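Local coordinates for protein queuine lyase ([Clostridium] spiroforme DSM 1552, PDB 6P78) that binds a 4Fe-4S cluster and S-adenosylmethionine and, as a radical SAM lyase, probably cleaves a C-N bond of queuine in a salvage pathway, at residues V73-T78 with I100-K105. Sequence-based numbering, arbitrary orientation.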
loop_
_atom_site.group_PDB
_atom_site.type_symbol
_atom_site.label_atom_id
_atom_site.label_comp_id
_atom_site.label_asym_id
_atom_site.label_seq_id
_atom_site.Cartn_x
_atom_site.Cartn_y
_atom_site.Cartn_z
ATOM N N VAL A 73 1.497 19.267 -2.399
ATOM C CA VAL A 73 2.291 18.091 -2.723
ATOM C C VAL A 73 2.224 17.807 -4.214
ATOM O O VAL A 73 3.248 17.538 -4.861
ATOM C CB VAL A 73 1.802 16.885 -1.908
ATOM C CG1 VAL A 73 2.662 15.669 -2.237
ATOM C CG2 VAL A 73 1.825 17.219 -0.420
ATOM N N LEU A 74 1.016 17.870 -4.778
ATOM C CA LEU A 74 0.803 17.510 -6.176
ATOM C C LEU A 74 1.555 18.442 -7.119
ATOM O O LEU A 74 1.936 18.032 -8.217
ATOM C CB LEU A 74 -0.688 17.525 -6.508
ATOM C CG LEU A 74 -1.525 16.416 -5.855
ATOM C CD1 LEU A 74 -2.948 16.596 -6.272
ATOM C CD2 LEU A 74 -1.024 15.076 -6.294
ATOM N N ASN A 75 1.777 19.692 -6.707
ATOM C CA ASN A 75 2.589 20.608 -7.506
ATOM C C ASN A 75 3.989 20.081 -7.793
ATOM O O ASN A 75 4.638 20.561 -8.732
ATOM C CB ASN A 75 2.713 21.942 -6.785
ATOM C CG ASN A 75 1.440 22.735 -6.814
ATOM O OD1 ASN A 75 0.556 22.483 -7.635
ATOM N ND2 ASN A 75 1.346 23.725 -5.927
ATOM N N LYS A 76 4.488 19.142 -6.995
ATOM C CA LYS A 76 5.846 18.662 -7.191
ATOM C C LYS A 76 5.948 17.555 -8.226
ATOM O O LYS A 76 7.072 17.200 -8.605
ATOM C CB LYS A 76 6.429 18.167 -5.865
ATOM C CG LYS A 76 6.563 19.273 -4.842
ATOM C CD LYS A 76 7.122 18.779 -3.518
ATOM C CE LYS A 76 7.092 19.899 -2.488
ATOM N NZ LYS A 76 7.316 19.362 -1.126
ATOM N N ILE A 77 4.825 16.968 -8.654
ATOM C CA ILE A 77 4.885 15.853 -9.592
ATOM C C ILE A 77 5.308 16.350 -10.971
ATOM O O ILE A 77 4.746 17.312 -11.510
ATOM C CB ILE A 77 3.535 15.137 -9.662
ATOM C CG1 ILE A 77 3.213 14.541 -8.287
ATOM C CG2 ILE A 77 3.577 14.051 -10.728
ATOM C CD1 ILE A 77 1.885 13.859 -8.216
ATOM N N THR A 78 6.292 15.674 -11.564
ATOM C CA THR A 78 6.836 16.045 -12.864
ATOM C C THR A 78 6.582 15.015 -13.946
ATOM O O THR A 78 6.731 15.342 -15.131
ATOM C CB THR A 78 8.354 16.226 -12.790
ATOM O OG1 THR A 78 8.935 14.974 -12.414
ATOM C CG2 THR A 78 8.739 17.313 -11.818
ATOM N N ILE A 100 -8.514 13.868 -6.363
ATOM C CA ILE A 100 -8.589 12.816 -7.371
ATOM C C ILE A 100 -8.631 13.411 -8.775
ATOM O O ILE A 100 -7.914 12.956 -9.677
ATOM C CB ILE A 100 -9.803 11.909 -7.103
ATOM C CG1 ILE A 100 -9.579 11.124 -5.809
ATOM C CG2 ILE A 100 -10.005 10.965 -8.271
ATOM C CD1 ILE A 100 -10.800 10.336 -5.345
ATOM N N GLU A 101 -9.448 14.444 -8.986
ATOM C CA GLU A 101 -9.504 15.009 -10.331
ATOM C C GLU A 101 -8.204 15.712 -10.711
ATOM O O GLU A 101 -7.837 15.727 -11.891
ATOM C CB GLU A 101 -10.698 15.941 -10.476
ATOM C CG GLU A 101 -11.999 15.302 -10.010
ATOM C CD GLU A 101 -12.843 14.761 -11.161
ATOM O OE1 GLU A 101 -12.241 14.336 -12.180
ATOM O OE2 GLU A 101 -14.097 14.772 -11.043
ATOM N N ARG A 102 -7.478 16.272 -9.746
ATOM C CA ARG A 102 -6.170 16.827 -10.096
ATOM C C ARG A 102 -5.179 15.732 -10.485
ATOM O O ARG A 102 -4.404 15.895 -11.436
ATOM C CB ARG A 102 -5.599 17.666 -8.958
ATOM C CG ARG A 102 -4.170 18.142 -9.247
ATOM C CD ARG A 102 -4.020 19.622 -9.173
ATOM N NE ARG A 102 -2.758 20.059 -9.756
ATOM C CZ ARG A 102 -1.777 20.640 -9.073
ATOM N NH1 ARG A 102 -1.906 20.852 -7.771
ATOM N NH2 ARG A 102 -0.665 21.016 -9.695
ATOM N N ILE A 103 -5.175 14.612 -9.764
ATOM C CA ILE A 103 -4.299 13.506 -10.143
ATOM C C ILE A 103 -4.599 13.061 -11.570
ATOM O O ILE A 103 -3.687 12.838 -12.372
ATOM C CB ILE A 103 -4.445 12.343 -9.144
ATOM C CG1 ILE A 103 -3.897 12.760 -7.776
ATOM C CG2 ILE A 103 -3.726 11.104 -9.670
ATOM C CD1 ILE A 103 -4.400 11.873 -6.624
ATOM N N TYR A 104 -5.881 12.958 -11.916
ATOM C CA TYR A 104 -6.263 12.597 -13.278
ATOM C C TYR A 104 -5.702 13.598 -14.283
ATOM O O TYR A 104 -5.160 13.214 -15.325
ATOM C CB TYR A 104 -7.784 12.526 -13.372
ATOM C CG TYR A 104 -8.333 12.321 -14.759
ATOM C CD1 TYR A 104 -8.328 11.064 -15.347
ATOM C CD2 TYR A 104 -8.878 13.383 -15.477
ATOM C CE1 TYR A 104 -8.839 10.867 -16.610
ATOM C CE2 TYR A 104 -9.392 13.198 -16.747
ATOM C CZ TYR A 104 -9.365 11.937 -17.311
ATOM O OH TYR A 104 -9.867 11.741 -18.576
ATOM N N LYS A 105 -5.823 14.890 -13.975
ATOM C CA LYS A 105 -5.283 15.922 -14.852
ATOM C C LYS A 105 -3.778 15.766 -15.010
ATOM O O LYS A 105 -3.246 15.810 -16.126
ATOM C CB LYS A 105 -5.611 17.303 -14.290
ATOM C CG LYS A 105 -6.996 17.822 -14.609
ATOM C CD LYS A 105 -7.323 18.992 -13.673
ATOM C CE LYS A 105 -8.621 19.682 -14.040
ATOM N NZ LYS A 105 -9.640 19.497 -12.960
#
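The guanidinium of Arg-102 has CB of Leu-74 over one face, with NH1 of Arg-102 3.8 Å from that carbon, and the amide of Asn-75 at its edge. Both terminal nitrogens point end-on at a single acceptor, OD1 of Asn-75, which lies only 9° out of the guanidinium plane. NH2 of Arg-102 donates to OD1 of Asn-75 over 2.8 Å in the carbonyl plane, while NH1 of Arg-102 reaches the same OD1 over 3.0 Å from above it, and both bonds are noticeably bent. Amide and guanidinium are turned 59° apart and meet at an angle, not coplanar; two bonds grip the one oxygen. NH1 also forms a salt bridge with Asp-71, four residues before Asn-75 on helix 63-74, a carboxylate that probably helps hold the arginine charge in place. In the radical SAM core, helices 63-74 and 97-109 lie next to each other over strands of the mixed sheet, and the contact joins segment 73-78, with its type I turn from Leu-74 to Ile-77, to helix 97-109, away from the cofactors. With CG of Arg-102 anti to the backbone N (chi1 174°) and a bend at chi2, the chain runs past Leu-74 in the opposite direction; CD1 of Leu-74 rests on CG of Arg-102 at 3.6 Å. The other branch of Leu-74, CD2, meets CG1 of Ile-103 at 4.0 Å, the two side chains crossing at about a right angle. Both apolar residues are buried: Leu-74 also touches Thr-99 and Ile-106, while Ile-103 packs on Val-86 of strand 83-87 and on Phe-92.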